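Local atomic coordinates of kappa-carrageenase (Pseudoalteromonas carrageenovora, PDB entry 1DYP), a protein that cuts the beta-1,4 linkages of kappa-carrageenan internally, between D-galactose 4-sulfate and 3,6-anhydro-D-galactose, through this catalytic domain of glycoside hydrolase family 16. Residues S136-V141 with V197-D202; M225-S230 with D263-W268. The protein carries 1 engineered substitution. All coordinates share one frame; numbering follows the deposited sequence.

Interaction 1 of 2, residues S136-V141 with V197-D202; sequences SEIDVV and VNVTKD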
loop_
_atom_site.group_PDB
_atom_site.type_symbol
_atom_site.label_atom_id
_atom_site.label_comp_id
_atom_site.label_asym_id
_atom_site.label_seq_id
_atom_site.Cartn_x
_atom_site.Cartn_y
_atom_site.Cartn_z
ATOM N N SER A 136 6.365 -8.992 -6.529
ATOM C CA SER A 136 5.090 -8.518 -7.062
ATOM C C SER A 136 4.423 -7.605 -6.041
ATOM O O SER A 136 4.335 -7.940 -4.860
ATOM C CB SER A 136 4.146 -9.686 -7.355
ATOM O OG SER A 136 4.669 -10.557 -8.340
ATOM N N GLU A 137 3.947 -6.454 -6.504
ATOM C CA GLU A 137 3.271 -5.503 -5.634
ATOM C C GLU A 137 2.107 -4.867 -6.370
ATOM O O GLU A 137 2.279 -4.316 -7.457
ATOM C CB GLU A 137 4.234 -4.397 -5.190
ATOM C CG GLU A 137 3.594 -3.330 -4.302
ATOM C CD GLU A 137 4.515 -2.149 -4.048
ATOM O OE1 GLU A 137 5.747 -2.350 -4.044
ATOM O OE2 GLU A 137 4.014 -1.023 -3.839
ATOM N N ILE A 138 0.919 -4.967 -5.787
ATOM C CA ILE A 138 -0.263 -4.353 -6.376
ATOM C C ILE A 138 -0.733 -3.284 -5.403
ATOM O O ILE A 138 -1.034 -3.571 -4.246
ATOM C CB ILE A 138 -1.410 -5.362 -6.596
ATOM C CG1 ILE A 138 -0.988 -6.424 -7.614
ATOM C CG2 ILE A 138 -2.650 -4.618 -7.105
ATOM C CD1 ILE A 138 -2.059 -7.470 -7.915
ATOM N N ASP A 139 -0.774 -2.044 -5.871
ATOM C CA ASP A 139 -1.207 -0.943 -5.025
ATOM C C ASP A 139 -2.653 -0.624 -5.371
ATOM O O ASP A 139 -2.934 -0.059 -6.428
ATOM C CB ASP A 139 -0.299 0.255 -5.270
ATOM C CG ASP A 139 1.157 -0.102 -5.099
ATOM O OD1 ASP A 139 1.551 -0.427 -3.959
ATOM O OD2 ASP A 139 1.898 -0.087 -6.104
ATOM N N VAL A 140 -3.573 -1.002 -4.487
ATOM C CA VAL A 140 -4.989 -0.754 -4.741
ATOM C C VAL A 140 -5.190 0.747 -4.848
ATOM O O VAL A 140 -5.878 1.236 -5.742
ATOM C CB VAL A 140 -5.864 -1.333 -3.624
ATOM C CG1 VAL A 140 -7.337 -1.133 -3.967
ATOM C CG2 VAL A 140 -5.554 -2.814 -3.450
ATOM N N VAL A 141 -4.582 1.476 -3.922
ATOM C CA VAL A 141 -4.631 2.926 -3.954
ATOM C C VAL A 141 -3.552 3.520 -3.067
ATOM O O VAL A 141 -3.193 2.961 -2.032
ATOM C CB VAL A 141 -6.007 3.498 -3.497
ATOM C CG1 VAL A 141 -6.249 3.205 -2.020
ATOM C CG2 VAL A 141 -6.039 5.001 -3.745
ATOM N N VAL A 197 -9.800 -3.546 -5.985
ATOM C CA VAL A 197 -9.085 -4.056 -7.132
ATOM C C VAL A 197 -9.484 -5.503 -7.350
ATOM O O VAL A 197 -9.666 -6.262 -6.398
ATOM C CB VAL A 197 -7.548 -3.963 -6.942
ATOM C CG1 VAL A 197 -7.078 -4.947 -5.885
ATOM C CG2 VAL A 197 -6.852 -4.216 -8.271
ATOM N N ASN A 198 -9.675 -5.866 -8.609
ATOM C CA ASN A 198 -10.012 -7.233 -8.938
ATOM C C ASN A 198 -8.776 -7.784 -9.616
ATOM O O ASN A 198 -8.318 -7.248 -10.627
ATOM C CB ASN A 198 -11.206 -7.305 -9.883
ATOM C CG ASN A 198 -11.665 -8.727 -10.106
ATOM O OD1 ASN A 198 -11.633 -9.541 -9.187
ATOM N ND2 ASN A 198 -12.106 -9.032 -11.321
ATOM N N VAL A 199 -8.229 -8.846 -9.043
ATOM C CA VAL A 199 -7.029 -9.462 -9.580
ATOM C C VAL A 199 -7.320 -10.857 -10.115
ATOM O O VAL A 199 -7.858 -11.701 -9.401
ATOM C CB VAL A 199 -5.938 -9.577 -8.485
ATOM C CG1 VAL A 199 -4.642 -10.087 -9.083
ATOM C CG2 VAL A 199 -5.726 -8.221 -7.815
ATOM N N THR A 200 -6.978 -11.083 -11.380
ATOM C CA THR A 200 -7.149 -12.392 -12.003
ATOM C C THR A 200 -5.785 -12.715 -12.598
ATOM O O THR A 200 -4.894 -11.868 -12.600
ATOM C CB THR A 200 -8.197 -12.381 -13.138
ATOM O OG1 THR A 200 -7.646 -11.748 -14.299
ATOM C CG2 THR A 200 -9.449 -11.638 -12.699
ATOM N N LYS A 201 -5.603 -13.930 -13.100
ATOM C CA LYS A 201 -4.311 -14.266 -13.673
ATOM C C LYS A 201 -4.032 -13.457 -14.932
ATOM O O LYS A 201 -2.880 -13.315 -15.335
ATOM C CB LYS A 201 -4.230 -15.758 -14.001
ATOM C CG LYS A 201 -5.340 -16.272 -14.894
ATOM C CD LYS A 201 -5.049 -17.700 -15.341
ATOM C CE LYS A 201 -4.602 -18.579 -14.178
ATOM N NZ LYS A 201 -5.616 -18.675 -13.089
ATOM N N ASP A 202 -5.081 -12.904 -15.534
ATOM C CA ASP A 202 -4.928 -12.140 -16.769
ATOM C C ASP A 202 -5.072 -10.625 -16.669
ATOM O O ASP A 202 -4.456 -9.893 -17.449
ATOM C CB ASP A 202 -5.924 -12.640 -17.816
ATOM C CG ASP A 202 -5.799 -14.125 -18.075
ATOM O OD1 ASP A 202 -4.668 -14.586 -18.327
ATOM O OD2 ASP A 202 -6.830 -14.827 -18.031
#
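The catalytic strand of the beta-sandwich turns its inner side to the opposite sheet here, where Ile138 and Val140 pack on Val197 and Val199 of strand 193-199. Ile138 and Val199 meet tip to tip. The chain of Ile138 is fully extended at its second torsion (chi2 -179°), which carries CD1 out to the two methyls of Val199, 3.7 Å from CG2 and 3.9 Å from CG1. Its other branch stays back, with Ile138 CG2 only loosely against Val197 CG2 at 4.4 Å. Val140 and Val197 instead cross obliquely: Val140 CG2 comes 3.6 Å from Val197 CG1, while Val140 CG1 lies beside the base of Val197, 4.0 Å from Val197 N. Ile204 of the neighbouring strand 203-208 touches both Ile138 and Val197, continuing the apolar layer.

Val140 and Val141 both face Phe117 on strand 113-120, a classic beta bulge within the Glu-X-Asp-X-X-Glu signature of this branch of family 16. Ile138 lies between two acidic residues whose side chains take the other side of the strand: Glu137, the nucleophile, and Asp139, also of the active site. Glu137 OE2 and Asp139 OD1 are just 2.5 Å apart. The bulge adds a residue before Glu142, the proton donor, and so is consistent with bringing that third acid onto the same side as the other two. Polar backbone atoms beside the packing also have partners: Asp139 O accepts from Trp206 NE1, and Val140 O from His154 ND1. Past Val199 the chain turns back toward strand 203-208 through an ST turn, with Asp202 N donating to Thr200 OG1 over 3.1 Å at a bent 139°, and Lys203 N bonded to the same hydroxyl.

Interaction 2 of 2, residues M225-S230 with D263-W268; sequences MNLTLS and DYVRTW. With CD (cadmium ion), chain C.
Thr267 OG1 is hydrogen-bonded to the backbone O of Arg19, and the methyl CD2 of Leu227 is pressed against Thr267 OG1 at 3.2 Å. That methyl does double duty, for Leu227 CD2 also lies 3.7 Å from Val265 CG2. With CG anti to the backbone N (chi1 -166°), the branched end of Leu227 is carried across to the other strand, alongside Val265 and Thr267, whose side chains come the other way. Two residues on, Leu229 CD1 approaches Val265 CB more loosely, at 4.2 Å. The strands run nearly antiparallel, at 162°, with axes 9.9 Å apart, a spacing filled by side chains. Phe117 packs on both leucines, and Tyr100 touches Leu227 and Thr267.

On the far side of strand 264-268 the guanidinium of Arg266 lies flat over the ring of Tyr264, with Arg266 CZ 3.4 Å above the ring plane and over its centre. Arg266 NE forms a salt bridge with Glu22, and Tyr264 OH is hydrogen-bonded to Glu101, so both stacked groups are held in place. In this structure a cadmium ion sits at the start of the strand, bound by the backbone O of Glu22 and of Gly53. Asp263 grips it twice, through its O at 2.3 Å and OD1 at 2.5 Å, and three waters complete the shell; Asp263 OD2 binds a further cadmium ion. Leucines of one strand meeting a valine and a threonine of another between two facing antiparallel sheets are characteristic of the family 16 jelly-roll beta-sandwich.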
loop_
_atom_site.group_PDB
_atom_site.type_symbol
_atom_site.label_atom_id
_atom_site.label_comp_id
_atom_site.label_asym_id
_atom_site.label_seq_id
_atom_site.Cartn_x
_atom_site.Cartn_y
_atom_site.Cartn_z
HETATM N N MSE A 225 1.045 -12.446 -2.181
HETATM C CA MSE A 225 1.221 -11.126 -1.594
HETATM C C MSE A 225 0.424 -10.924 -0.312
HETATM O O MSE A 225 -0.696 -11.417 -0.181
HETATM C CB MSE A 225 0.823 -10.064 -2.622
HETATM C CG MSE A 225 1.586 -10.192 -3.938
HETATM SE SE MSE A 225 0.894 -9.087 -5.374
HETATM C CE MSE A 225 -0.497 -10.276 -5.982
ATOM N N ASN A 226 1.024 -10.202 0.631
ATOM C CA ASN A 226 0.381 -9.894 1.907
ATOM C C ASN A 226 -0.425 -8.617 1.751
ATOM O O ASN A 226 0.097 -7.604 1.291
ATOM C CB ASN A 226 1.419 -9.692 3.016
ATOM C CG ASN A 226 2.256 -10.924 3.261
ATOM O OD1 ASN A 226 3.175 -11.230 2.495
ATOM N ND2 ASN A 226 1.937 -11.653 4.327
ATOM N N LEU A 227 -1.696 -8.670 2.138
ATOM C CA LEU A 227 -2.577 -7.511 2.032
ATOM C C LEU A 227 -2.191 -6.506 3.108
ATOM O O LEU A 227 -2.131 -6.841 4.292
ATOM C CB LEU A 227 -4.027 -7.942 2.203
ATOM C CG LEU A 227 -5.054 -6.894 1.784
ATOM C CD1 LEU A 227 -4.831 -6.494 0.324
ATOM C CD2 LEU A 227 -6.446 -7.476 1.982
ATOM N N THR A 228 -1.965 -5.265 2.694
ATOM C CA THR A 228 -1.504 -4.248 3.624
ATOM C C THR A 228 -2.215 -2.898 3.595
ATOM O O THR A 228 -2.614 -2.402 2.546
ATOM C CB THR A 228 0.003 -4.006 3.381
ATOM O OG1 THR A 228 0.672 -5.271 3.294
ATOM C CG2 THR A 228 0.621 -3.193 4.504
ATOM N N LEU A 229 -2.367 -2.322 4.782
ATOM C CA LEU A 229 -2.946 -0.998 4.960
ATOM C C LEU A 229 -1.841 -0.264 5.712
ATOM O O LEU A 229 -1.362 -0.740 6.742
ATOM C CB LEU A 229 -4.218 -1.069 5.809
ATOM C CG LEU A 229 -5.425 -1.709 5.113
ATOM C CD1 LEU A 229 -6.430 -2.204 6.144
ATOM C CD2 LEU A 229 -6.056 -0.694 4.170
ATOM N N SER A 230 -1.402 0.874 5.192
ATOM C CA SER A 230 -0.330 1.599 5.856
ATOM C C SER A 230 -0.302 3.041 5.413
ATOM O O SER A 230 -0.879 3.393 4.392
ATOM C CB SER A 230 1.021 0.955 5.532
ATOM O OG SER A 230 1.290 1.023 4.140
ATOM N N ASP A 263 -12.510 1.678 7.669
ATOM C CA ASP A 263 -13.743 1.156 8.235
ATOM C C ASP A 263 -13.740 -0.365 8.120
ATOM O O ASP A 263 -14.188 -1.072 9.022
ATOM C CB ASP A 263 -14.933 1.764 7.485
ATOM C CG ASP A 263 -16.273 1.381 8.087
ATOM O OD1 ASP A 263 -16.304 0.828 9.202
ATOM O OD2 ASP A 263 -17.305 1.655 7.436
ATOM N N TYR A 264 -13.216 -0.868 7.007
ATOM C CA TYR A 264 -13.157 -2.305 6.795
ATOM C C TYR A 264 -12.309 -2.643 5.585
ATOM O O TYR A 264 -12.012 -1.783 4.753
ATOM C CB TYR A 264 -14.573 -2.875 6.588
ATOM C CG TYR A 264 -15.264 -2.436 5.306
ATOM C CD1 TYR A 264 -14.799 -2.856 4.056
ATOM C CD2 TYR A 264 -16.383 -1.604 5.340
ATOM C CE1 TYR A 264 -15.426 -2.460 2.877
ATOM C CE2 TYR A 264 -17.022 -1.201 4.162
ATOM C CZ TYR A 264 -16.536 -1.633 2.939
ATOM O OH TYR A 264 -17.153 -1.239 1.774
ATOM N N VAL A 265 -11.903 -3.905 5.517
ATOM C CA VAL A 265 -11.150 -4.426 4.388
ATOM C C VAL A 265 -11.805 -5.780 4.129
ATOM O O VAL A 265 -12.030 -6.560 5.055
ATOM C CB VAL A 265 -9.635 -4.585 4.696
ATOM C CG1 VAL A 265 -9.420 -5.436 5.939
ATOM C CG2 VAL A 265 -8.929 -5.201 3.491
ATOM N N ARG A 266 -12.160 -6.030 2.875
ATOM C CA ARG A 266 -12.814 -7.277 2.508
ATOM C C ARG A 266 -12.134 -7.890 1.302
ATOM O O ARG A 266 -11.857 -7.203 0.322
ATOM C CB ARG A 266 -14.291 -7.012 2.197
ATOM C CG ARG A 266 -15.069 -6.526 3.406
ATOM C CD ARG A 266 -16.397 -5.905 3.027
ATOM N NE ARG A 266 -17.077 -5.383 4.208
ATOM C CZ ARG A 266 -18.164 -4.619 4.175
ATOM N NH1 ARG A 266 -18.709 -4.277 3.014
ATOM N NH2 ARG A 266 -18.709 -4.197 5.311
ATOM N N THR A 267 -11.861 -9.188 1.382
ATOM C CA THR A 267 -11.217 -9.905 0.292
ATOM C C THR A 267 -12.051 -11.127 -0.060
ATOM O O THR A 267 -12.455 -11.882 0.822
ATOM C CB THR A 267 -9.805 -10.357 0.689
ATOM O OG1 THR A 267 -9.019 -9.207 1.026
ATOM C CG2 THR A 267 -9.138 -11.100 -0.458
ATOM N N TRP A 268 -12.311 -11.301 -1.351
ATOM C CA TRP A 268 -13.111 -12.415 -1.855
ATOM C C TRP A 268 -12.401 -13.137 -2.989
ATOM O O TRP A 268 -11.600 -12.549 -3.711
ATOM C CB TRP A 268 -14.430 -11.920 -2.443
ATOM C CG TRP A 268 -15.426 -11.348 -1.506
ATOM C CD1 TRP A 268 -16.419 -12.020 -0.851
ATOM C CD2 TRP A 268 -15.622 -9.962 -1.221
ATOM N NE1 TRP A 268 -17.233 -11.131 -0.188
ATOM C CE2 TRP A 268 -16.765 -9.860 -0.399
ATOM C CE3 TRP A 268 -14.945 -8.790 -1.589
ATOM C CZ2 TRP A 268 -17.249 -8.633 0.063
ATOM C CZ3 TRP A 268 -15.426 -7.571 -1.132
ATOM C CH2 TRP A 268 -16.568 -7.503 -0.315
HETATM CD CD CD C . -15.875 -1.126 10.645
HETATM O O HOH W 1 -17.234 -2.187 12.202
HETATM O O HOH W 2 -17.288 -2.200 9.071
HETATM O O HOH W 3 -17.839 0.415 11.283
#

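Both interactions bridge the two layers of the same beta-sandwich, with centres 12 Å apart, and interaction 1 closes along the chain before interaction 2 opens. In one layer strand 113-120 pairs with both 133-139 and 225-233; in the other, strand 98-105 pairs with both 193-199 and 258-270. The two contacts are therefore set two strands apart, and Phe117 packs against Val140 of the first and the leucines of the second. They also touch directly: the methyl CE of the selenomethionine Met225 lies 3.7 Å from Ile138 CD1. A continuous apolar interior thus backs the strand bearing Glu137 and Asp139, while the cadmium ligands of Asp263 lie at the opposite layer.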